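Probable thiol peroxidase (Chromobacterium violaceum, PDB 3KEB) probably acts as a thiol-dependent peroxidase that reduces peroxides, a redoxin-family protein with a thioredoxin-like fold, found here as a dimer. Local coordinates at residues V59-D62 and E63-G66; R71-R74 and R75-S79; Y130-S133 and G134-S137; L155-T158 and R159-F162. All coordinates share one frame; numbering follows the deposited sequence.

Contact 1 (V59-D62 and E63-G66); sequences VDED and EHAG
Glu61 reaches round a tight bend toward His64, and its side chain shows how a loop without regular secondary structure can be organised by a bound water. Its CB lies 3.2 Å from His64 O, with CG also beside that carbonyl. Since CG stands anti to the carbonyl carbon (chi1 -70°) and the chain bends again at chi2, the carboxylate folds back along the turn. OE1 ends 3.9 Å from His64 CB, at the edge of the imidazole and near its plane, the carboxylate being turned 63° from the ring. The same OE1 accepts from water 1 at 2.7 Å. OE2 leaves the loop for the second subunit, taking a hydrogen bond from Ser94 and a salt bridge from Lys38 of that chain.

Water 1 in turn accepts from two backbone amides, Asp62 N at 2.8 Å and His64 N at 3.0 Å. His64 is the centre of an inverse gamma turn, and its ND1 is tied to Thr158. On the return side, Gly66 at the N-cap of helix 67-77 brings its CA 3.4 Å from Glu61 O in a CA-H...O contact. Its amide is served by water 2, with Gly66 N 2.7 Å from the water oxygen, and water 2 also lies within bonding distance of Asp62 O and may donate to it.

The loop is thus closed through water. No direct hydrogen bond spans its two halves; water 1 joins the Glu61 carboxylate to two amides, and water 2 lies between the Gly66 amide and the Asp62 carbonyl, while Glu61 links this bend to the dimer partner.

Contact 2 (R71-R74 and R75-S79); sequences RETR and RFLDS
Glu72 OE2 draws in both arginines, Arg71 by hydrogen bonds and Arg75 by charge alone. Arg71 grips it side-on, NE at 3.0 Å and NH2 at 2.9 Å from Glu72 OE2, and the oxygen lies in the guanidinium plane. NE meets the oxygen nearly along its C-O bond, whereas NH2 comes from above the carboxylate plane. Arg75 NH1 stands 3.5 Å from Glu72 OE2, which sits well out of that guanidinium's plane, and no N-H points at it. Water 3 supplies the bonded route, accepting from Arg75 NH1 at 2.7 Å and donating to Glu72 OE1.

The two arginines run side by side. Arg75 is extended from CG to NE, while Arg71 bends at chi3 (78°), and their guanidinium groups stack with centres 3.9 Å apart and planes at 12°. Arg71 NE lies over the centre of the Arg75 group. The carboxylate probably balances much of the charge of the pair.

Beneath them, Arg75 N donates to Arg71 O at 2.9 Å. A salt-bridge network one and three residues apart, with arginines stacked four apart, is typical of a solvent-facing helix side, here on helix 67-77 of the beta-alpha-beta unit 51-55, 67-77, 84-89.

Contact 3 (Y130-S133 and G134-S137); sequences YPLS and GYTS
A type II beta turn runs from Leu132 to Tyr135, closed by Tyr135 N donating to Leu132 O at 2.9 Å with an N-H...O angle of 164°. Gly134 takes the third position with a positive phi of 86°, where a CB would be jammed against Ser133 O.

The turn sets its two end side chains against each other, at about a right angle. Leu132 sends its CD2 branch over one face of the Tyr135 ring, 4.3 Å from the centroid and 16° off the normal, a CH-pi contact displaced toward the rim. The methyl comes nearest to the ring at CD1, with Leu132 CD2 to Tyr135 CD1 at 4.1 Å. The ring is brought there by its first torsion: CG lies beside the backbone N, and the phenol folds back over the turn, so that Tyr135 CD1 also lies 3.4 Å from Leu132 O. One carbonyl therefore accepts the turn bond and lies against the ring carbons as well.

Several of these side chains also reach the second subunit. Tyr135 OH is hydrogen-bonded to Ser94 of that chain, which anchors the far end of the ring. In one of its two conformers Ser133 OG can bond Arg115 of the second subunit, a less certain link, and Lys38 of that subunit packs on Leu132. Ahead of the turn, Pro131 follows a cis peptide bond and rests on Leu15 of strand 13-16. Such a glycine with positive phi is characteristic of type II turns, used here in the loop before strand 139-143, at the dimer interface of this redoxin-family fold.

Contact 4 (L155-T158 and R159-F162); sequences LANT and RDFF
Leu155 and Phe162 cross at about a right angle on one flank of a type I beta turn, Asn157 to Asp160, whose first residue also makes an Asx turn. Leu155 CD2 comes within 3.6 Å of Phe162 CD1, meeting the ring obliquely, and Leu155 CG lies beside Phe162 CE1. The other methyl of the leucine turns to the backbone, CD1 lying 3.2 Å from Asp160 O, so one branch meets the ring and the other a carbonyl oxygen. Phe162 goes on to pack against Leu69 of helix 67-77.

On the turn itself Asn157 and Asp160 are also set at about a right angle, although their flat ends differ by only 27°. The Asn157 side chain swings its CG opposite the backbone N (chi1 -172°), which carries OD1 forward over the turn to the amide two residues on. There it accepts from Arg159 N at 2.9 Å, in the carbonyl plane and nearly straight at 169°, the bond that defines the Asx turn. The backbone bond of the beta turn, Asp160 N to Asn157 O at 3.1 Å, instead arrives from above its carbonyl plane. The aliphatic CB of Asn157 lies against the carboxylate, 3.4 Å from Asp160 OD2. Asp160 OD2 also accepts from water 5 at a short 2.5 Å, and the same water accepts from Ala156 N at 3.1 Å.

In the fold
Followed from the N terminus, the four contacts lie in series, each closing before the next opens, so none nest or cross along the chain. Contact 1 shapes the loop from strand 51-55 into helix 67-77, and contact 2 lies on that helix. Contact 3 turns the loop before strand 139-143, and contact 4 the loop from strand 149-154 into helix 164-177. In space contact 4 is the joint: a histidine of contact 1 is tied to its turn, while Phe161 and Phe162 pack on Glu72 and Thr73 of contact 2. Contacts 1 and 3 both face the second subunit, whereas contacts 2 and 3 lie on opposite sides of the chain's centre.

Contact 1 (V59-D62 and E63-G66)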
loop_
_atom_site.group_PDB
_atom_site.type_symbol
_atom_site.label_atom_id
_atom_site.label_comp_id
_atom_site.label_asym_id
_atom_site.label_seq_id
_atom_site.Cartn_x
_atom_site.Cartn_y
_atom_site.Cartn_z
ATOM N N VAL A 59 -6.718 5.823 -2.458
ATOM C CA VAL A 59 -6.837 7.316 -2.376
ATOM C C VAL A 59 -6.075 8.058 -3.485
ATOM O O VAL A 59 -6.270 9.282 -3.668
ATOM C CB VAL A 59 -6.340 7.900 -1.000
ATOM C CG1 VAL A 59 -7.217 7.472 0.160
ATOM C CG2 VAL A 59 -4.845 7.555 -0.711
ATOM N N ASP A 60 -5.291 7.346 -4.278
ATOM C CA ASP A 60 -4.616 7.909 -5.422
ATOM C C ASP A 60 -5.229 7.511 -6.749
ATOM O O ASP A 60 -4.635 7.707 -7.794
ATOM C CB ASP A 60 -3.131 7.574 -5.324
ATOM C CG ASP A 60 -2.435 8.412 -4.280
ATOM O OD1 ASP A 60 -2.479 9.657 -4.435
ATOM O OD2 ASP A 60 -1.819 7.867 -3.361
ATOM N N GLU A 61 -6.421 6.925 -6.721
ATOM C CA GLU A 61 -7.272 6.836 -7.925
ATOM C C GLU A 61 -8.239 8.032 -7.849
ATOM O O GLU A 61 -8.430 8.604 -6.785
ATOM C CB GLU A 61 -8.077 5.549 -7.942
ATOM C CG GLU A 61 -7.248 4.248 -8.180
ATOM C CD GLU A 61 -6.573 4.177 -9.579
ATOM O OE1 GLU A 61 -7.156 4.695 -10.596
ATOM O OE2 GLU A 61 -5.442 3.620 -9.654
ATOM N N ASP A 62 -8.810 8.385 -8.989
ATOM C CA ASP A 62 -9.755 9.488 -9.099
ATOM C C ASP A 62 -11.103 8.943 -9.518
ATOM O O ASP A 62 -11.941 8.684 -8.626
ATOM C CB ASP A 62 -9.195 10.531 -10.023
ATOM C CG ASP A 62 -10.049 11.783 -10.074
ATOM O OD1 ASP A 62 -10.951 11.954 -9.186
ATOM O OD2 ASP A 62 -9.758 12.586 -11.016
ATOM N N GLU A 63 -11.298 8.662 -10.810
ATOM C CA GLU A 63 -12.592 8.120 -11.239
ATOM C C GLU A 63 -12.820 6.647 -10.888
ATOM O O GLU A 63 -13.995 6.211 -10.706
ATOM C CB GLU A 63 -12.826 8.358 -12.721
ATOM C CG GLU A 63 -11.837 7.678 -13.608
ATOM C CD GLU A 63 -10.677 8.560 -14.064
ATOM O OE1 GLU A 63 -10.405 8.433 -15.282
ATOM O OE2 GLU A 63 -10.035 9.329 -13.252
ATOM N N HIS A 64 -11.753 5.861 -10.760
ATOM C CA HIS A 64 -11.902 4.452 -10.434
ATOM C C HIS A 64 -11.862 4.244 -8.938
ATOM O O HIS A 64 -10.814 3.992 -8.382
ATOM C CB HIS A 64 -10.832 3.649 -11.168
ATOM C CG HIS A 64 -11.049 3.588 -12.642
ATOM N ND1 HIS A 64 -12.097 2.890 -13.206
ATOM C CD2 HIS A 64 -10.360 4.144 -13.667
ATOM C CE1 HIS A 64 -12.015 2.991 -14.527
ATOM N NE2 HIS A 64 -10.964 3.745 -14.834
ATOM N N ALA A 65 -13.033 4.377 -8.317
ATOM C CA ALA A 65 -13.241 4.145 -6.925
ATOM C C ALA A 65 -12.135 4.771 -6.095
ATOM O O ALA A 65 -11.410 4.102 -5.429
ATOM C CB ALA A 65 -13.372 2.638 -6.682
ATOM N N GLY A 66 -12.025 6.093 -6.166
ATOM C CA GLY A 66 -10.960 6.827 -5.483
ATOM C C GLY A 66 -11.504 8.058 -4.861
ATOM O O GLY A 66 -12.525 8.020 -4.201
HETATM O O HOH W 1 -8.868 6.710 -11.256
HETATM O O HOH W 2 -14.043 7.220 -7.611
#

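Contact 2 (R71-R74 and R75-S79)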
loop_
_atom_site.group_PDB
_atom_site.type_symbol
_atom_site.label_atom_id
_atom_site.label_comp_id
_atom_site.label_asym_id
_atom_site.label_seq_id
_atom_site.Cartn_x
_atom_site.Cartn_y
_atom_site.Cartn_z
ATOM N N ARG A 71 -15.460 11.660 -2.238
ATOM C CA ARG A 71 -16.094 12.934 -2.156
ATOM C C ARG A 71 -17.630 12.808 -2.108
ATOM O O ARG A 71 -18.314 13.530 -1.337
ATOM C CB ARG A 71 -15.672 13.826 -3.335
ATOM C CG ARG A 71 -16.290 15.257 -3.313
ATOM C CD ARG A 71 -16.190 15.995 -4.677
ATOM N NE ARG A 71 -17.223 15.514 -5.613
ATOM C CZ ARG A 71 -17.248 15.765 -6.934
ATOM N NH1 ARG A 71 -16.290 16.490 -7.508
ATOM N NH2 ARG A 71 -18.249 15.307 -7.676
ATOM N N GLU A 72 -18.196 11.950 -2.952
ATOM C CA GLU A 72 -19.658 11.783 -2.998
ATOM C C GLU A 72 -20.159 11.203 -1.659
ATOM O O GLU A 72 -21.236 11.511 -1.172
ATOM C CB GLU A 72 -20.037 10.874 -4.185
ATOM C CG GLU A 72 -19.719 11.547 -5.489
ATOM C CD GLU A 72 -20.413 12.857 -5.626
ATOM O OE1 GLU A 72 -21.656 12.796 -5.679
ATOM O OE2 GLU A 72 -19.744 13.929 -5.636
ATOM N N THR A 73 -19.351 10.360 -1.082
ATOM C CA THR A 73 -19.667 9.723 0.204
ATOM C C THR A 73 -19.592 10.794 1.324
ATOM O O THR A 73 -20.467 10.822 2.176
ATOM C CB THR A 73 -18.670 8.586 0.540
ATOM O OG1 THR A 73 -18.666 7.585 -0.486
ATOM C CG2 THR A 73 -19.050 7.888 1.884
ATOM N N ARG A 74 -18.567 11.642 1.321
ATOM C CA ARG A 74 -18.487 12.771 2.266
ATOM C C ARG A 74 -19.704 13.679 2.129
ATOM O O ARG A 74 -20.309 14.097 3.133
ATOM C CB ARG A 74 -17.208 13.602 2.053
ATOM C CG ARG A 74 -15.964 12.817 2.367
ATOM C CD ARG A 74 -14.644 13.621 2.271
ATOM N NE ARG A 74 -14.205 13.973 0.915
ATOM C CZ ARG A 74 -14.181 15.216 0.437
ATOM N NH1 ARG A 74 -13.776 15.437 -0.801
ATOM N NH2 ARG A 74 -14.607 16.238 1.189
ATOM N N ARG A 75 -20.083 13.998 0.886
ATOM C CA ARG A 75 -21.237 14.826 0.656
ATOM C C ARG A 75 -22.540 14.190 1.186
ATOM O O ARG A 75 -23.370 14.878 1.825
ATOM C CB ARG A 75 -21.396 15.225 -0.819
ATOM C CG ARG A 75 -20.371 16.295 -1.236
ATOM C CD ARG A 75 -20.298 16.422 -2.735
ATOM N NE ARG A 75 -19.360 17.459 -3.188
ATOM C CZ ARG A 75 -19.286 17.872 -4.448
ATOM N NH1 ARG A 75 -20.113 17.355 -5.365
ATOM N NH2 ARG A 75 -18.421 18.822 -4.790
ATOM N N PHE A 76 -22.724 12.897 0.941
ATOM C CA PHE A 76 -23.877 12.186 1.482
ATOM C C PHE A 76 -23.938 12.374 2.988
ATOM O O PHE A 76 -25.000 12.637 3.551
ATOM C CB PHE A 76 -23.700 10.709 1.213
ATOM C CG PHE A 76 -24.672 9.870 1.918
ATOM C CD1 PHE A 76 -26.029 9.943 1.580
ATOM C CD2 PHE A 76 -24.252 8.993 2.890
ATOM C CE1 PHE A 76 -26.943 9.152 2.245
ATOM C CE2 PHE A 76 -25.181 8.189 3.563
ATOM C CZ PHE A 76 -26.511 8.260 3.204
ATOM N N LEU A 77 -22.794 12.194 3.633
ATOM C CA LEU A 77 -22.686 12.240 5.094
ATOM C C LEU A 77 -22.838 13.645 5.686
ATOM O O LEU A 77 -22.966 13.788 6.916
ATOM C CB LEU A 77 -21.381 11.602 5.562
ATOM C CG LEU A 77 -21.184 10.115 5.460
ATOM C CD1 LEU A 77 -19.762 9.761 5.849
ATOM C CD2 LEU A 77 -22.203 9.427 6.324
ATOM N N ASP A 78 -22.936 14.698 4.882
ATOM C CA ASP A 78 -23.312 15.985 5.436
ATOM C C ASP A 78 -24.650 15.912 6.197
ATOM O O ASP A 78 -24.875 16.688 7.147
ATOM C CB ASP A 78 -23.447 17.100 4.366
ATOM C CG ASP A 78 -22.116 17.495 3.756
ATOM O OD1 ASP A 78 -21.074 17.317 4.423
ATOM O OD2 ASP A 78 -22.142 18.010 2.625
ATOM N N SER A 79 -25.542 15.054 5.734
ATOM C CA SER A 79 -26.841 14.832 6.381
ATOM C C SER A 79 -26.804 13.931 7.632
ATOM O O SER A 79 -27.801 13.818 8.322
ATOM C CB SER A 79 -27.805 14.197 5.363
ATOM O OG SER A 79 -28.107 15.082 4.297
HETATM O O HOH W 3 -22.128 15.645 -5.099
HETATM O O HOH W 4 -19.584 15.081 5.551
#

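Contact 3 (Y130-S133 and G134-S137)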
loop_
_atom_site.group_PDB
_atom_site.type_symbol
_atom_site.label_atom_id
_atom_site.label_comp_id
_atom_site.label_asym_id
_atom_site.label_seq_id
_atom_site.Cartn_x
_atom_site.Cartn_y
_atom_site.Cartn_z
ATOM N N TYR A 130 -5.001 -9.597 -12.527
ATOM C CA TYR A 130 -4.536 -8.412 -13.252
ATOM C C TYR A 130 -5.743 -7.690 -13.818
ATOM O O TYR A 130 -6.637 -8.372 -14.373
ATOM C CB TYR A 130 -3.610 -8.847 -14.455
ATOM C CG TYR A 130 -3.336 -7.725 -15.431
ATOM C CD1 TYR A 130 -2.395 -6.743 -15.141
ATOM C CD2 TYR A 130 -4.028 -7.624 -16.647
ATOM C CE1 TYR A 130 -2.171 -5.680 -16.002
ATOM C CE2 TYR A 130 -3.769 -6.571 -17.544
ATOM C CZ TYR A 130 -2.840 -5.599 -17.211
ATOM O OH TYR A 130 -2.565 -4.529 -18.046
ATOM N N PRO A 131 -5.757 -6.363 -13.759
ATOM C CA PRO A 131 -4.739 -5.472 -13.202
ATOM C C PRO A 131 -4.980 -5.009 -11.753
ATOM O O PRO A 131 -4.283 -4.136 -11.272
ATOM C CB PRO A 131 -4.838 -4.244 -14.101
ATOM C CG PRO A 131 -6.176 -4.301 -14.684
ATOM C CD PRO A 131 -6.814 -5.584 -14.401
ATOM N N LEU A 132 -6.016 -5.512 -11.107
ATOM C CA LEU A 132 -6.350 -5.063 -9.748
ATOM C C LEU A 132 -5.945 -6.074 -8.662
ATOM O O LEU A 132 -6.366 -5.952 -7.512
ATOM C CB LEU A 132 -7.828 -4.688 -9.643
ATOM C CG LEU A 132 -8.229 -3.424 -10.429
ATOM C CD1 LEU A 132 -9.697 -3.118 -10.209
ATOM C CD2 LEU A 132 -7.318 -2.176 -10.098
ATOM N N SER A 133 -5.093 -7.017 -9.016
ATOM C CA SER A 133 -4.554 -7.969 -8.072
ATOM C C SER A 133 -4.013 -7.304 -6.800
ATOM O O SER A 133 -3.201 -6.337 -6.858
ATOM C CB SER A 133 -3.432 -8.731 -8.733
ATOM O OG SER A 133 -2.958 -9.714 -7.863
ATOM N N GLY A 134 -4.480 -7.797 -5.664
ATOM C CA GLY A 134 -4.128 -7.242 -4.347
ATOM C C GLY A 134 -4.970 -6.092 -3.842
ATOM O O GLY A 134 -4.858 -5.733 -2.617
ATOM N N TYR A 135 -5.802 -5.462 -4.702
ATOM C CA TYR A 135 -6.590 -4.379 -4.226
ATOM C C TYR A 135 -7.822 -4.830 -3.452
ATOM O O TYR A 135 -8.331 -5.940 -3.661
ATOM C CB TYR A 135 -7.051 -3.441 -5.389
ATOM C CG TYR A 135 -6.001 -2.499 -5.943
ATOM C CD1 TYR A 135 -4.996 -2.948 -6.792
ATOM C CD2 TYR A 135 -6.087 -1.124 -5.711
ATOM C CE1 TYR A 135 -4.094 -2.045 -7.342
ATOM C CE2 TYR A 135 -5.177 -0.243 -6.230
ATOM C CZ TYR A 135 -4.184 -0.709 -7.045
ATOM O OH TYR A 135 -3.319 0.186 -7.559
ATOM N N THR A 136 -8.383 -3.925 -2.652
ATOM C CA THR A 136 -9.725 -4.154 -2.084
ATOM C C THR A 136 -10.775 -3.616 -3.085
ATOM O O THR A 136 -10.779 -2.423 -3.446
ATOM C CB THR A 136 -9.938 -3.476 -0.744
ATOM O OG1 THR A 136 -9.796 -2.027 -1.000
ATOM C CG2 THR A 136 -8.896 -3.848 0.257
ATOM N N SER A 137 -11.693 -4.482 -3.499
ATOM C CA SER A 137 -12.765 -4.108 -4.383
ATOM C C SER A 137 -13.667 -3.046 -3.690
ATOM O O SER A 137 -13.864 -3.105 -2.479
ATOM C CB SER A 137 -13.548 -5.354 -4.822
ATOM O OG SER A 137 -14.175 -5.080 -6.040
#

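Contact 4 (L155-T158 and R159-F162)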
loop_
_atom_site.group_PDB
_atom_site.type_symbol
_atom_site.label_atom_id
_atom_site.label_comp_id
_atom_site.label_asym_id
_atom_site.label_seq_id
_atom_site.Cartn_x
_atom_site.Cartn_y
_atom_site.Cartn_z
ATOM N N LEU A 155 -19.676 -2.410 -5.420
ATOM C CA LEU A 155 -19.827 -1.870 -6.725
ATOM C C LEU A 155 -19.524 -2.914 -7.794
ATOM O O LEU A 155 -18.499 -3.591 -7.734
ATOM C CB LEU A 155 -18.877 -0.662 -6.921
ATOM C CG LEU A 155 -19.097 0.585 -6.103
ATOM C CD1 LEU A 155 -18.100 1.695 -6.659
ATOM C CD2 LEU A 155 -20.577 0.981 -6.182
ATOM N N ALA A 156 -20.386 -2.987 -8.800
ATOM C CA ALA A 156 -20.166 -3.835 -9.965
ATOM C C ALA A 156 -19.261 -3.224 -11.044
ATOM O O ALA A 156 -18.830 -3.935 -11.936
ATOM C CB ALA A 156 -21.517 -4.316 -10.573
ATOM N N ASN A 157 -18.997 -1.921 -10.939
ATOM C CA ASN A 157 -18.158 -1.182 -11.883
ATOM C C ASN A 157 -17.451 -0.095 -11.085
ATOM O O ASN A 157 -18.100 0.556 -10.281
ATOM C CB ASN A 157 -18.979 -0.533 -13.008
ATOM C CG ASN A 157 -18.111 0.079 -14.098
ATOM O OD1 ASN A 157 -17.323 0.978 -13.837
ATOM N ND2 ASN A 157 -18.275 -0.385 -15.339
ATOM N N THR A 158 -16.153 0.115 -11.339
ATOM C CA THR A 158 -15.329 1.007 -10.551
ATOM C C THR A 158 -15.659 2.457 -10.711
ATOM O O THR A 158 -15.255 3.248 -9.818
ATOM C CB THR A 158 -13.831 0.792 -10.870
ATOM O OG1 THR A 158 -13.603 0.979 -12.249
ATOM C CG2 THR A 158 -13.347 -0.624 -10.456
ATOM N N ARG A 159 -16.349 2.804 -11.809
ATOM C CA ARG A 159 -16.748 4.207 -12.055
ATOM C C ARG A 159 -18.045 4.572 -11.375
ATOM O O ARG A 159 -18.377 5.764 -11.285
ATOM C CB ARG A 159 -16.856 4.469 -13.529
ATOM C CG ARG A 159 -15.566 4.287 -14.255
ATOM C CD ARG A 159 -15.809 4.548 -15.756
ATOM N NE ARG A 159 -14.543 4.678 -16.465
ATOM C CZ ARG A 159 -14.118 3.849 -17.406
ATOM N NH1 ARG A 159 -14.827 2.806 -17.788
ATOM N NH2 ARG A 159 -12.937 4.078 -17.962
ATOM N N ASP A 160 -18.745 3.559 -10.849
ATOM C CA ASP A 160 -20.044 3.796 -10.267
ATOM C C ASP A 160 -19.926 4.460 -8.900
ATOM O O ASP A 160 -18.912 4.360 -8.208
ATOM C CB ASP A 160 -20.829 2.499 -10.083
ATOM C CG ASP A 160 -21.247 1.820 -11.399
ATOM O OD1 ASP A 160 -21.146 2.408 -12.488
ATOM O OD2 ASP A 160 -21.717 0.643 -11.305
ATOM N N PHE A 161 -21.046 5.022 -8.450
ATOM C CA PHE A 161 -21.212 5.429 -7.062
ATOM C C PHE A 161 -22.100 4.454 -6.302
ATOM O O PHE A 161 -22.957 3.766 -6.860
ATOM C CB PHE A 161 -21.769 6.871 -6.923
ATOM C CG PHE A 161 -20.937 7.950 -7.576
ATOM C CD1 PHE A 161 -19.570 7.869 -7.653
ATOM C CD2 PHE A 161 -21.557 9.053 -8.146
ATOM C CE1 PHE A 161 -18.823 8.849 -8.277
ATOM C CE2 PHE A 161 -20.818 10.046 -8.747
ATOM C CZ PHE A 161 -19.439 9.931 -8.811
ATOM N N PHE A 162 -21.921 4.422 -4.985
ATOM C CA PHE A 162 -22.818 3.670 -4.118
ATOM C C PHE A 162 -24.261 4.169 -4.227
ATOM O O PHE A 162 -24.507 5.311 -4.615
ATOM C CB PHE A 162 -22.347 3.813 -2.660
ATOM C CG PHE A 162 -20.925 3.394 -2.431
ATOM C CD1 PHE A 162 -20.511 2.087 -2.723
ATOM C CD2 PHE A 162 -20.005 4.288 -1.880
ATOM C CE1 PHE A 162 -19.207 1.691 -2.540
ATOM C CE2 PHE A 162 -18.693 3.863 -1.637
ATOM C CZ PHE A 162 -18.303 2.579 -1.980
HETATM O O HOH W 5 -22.266 -0.629 -9.279
HETATM O O HOH W 6 -16.252 5.324 -8.413
#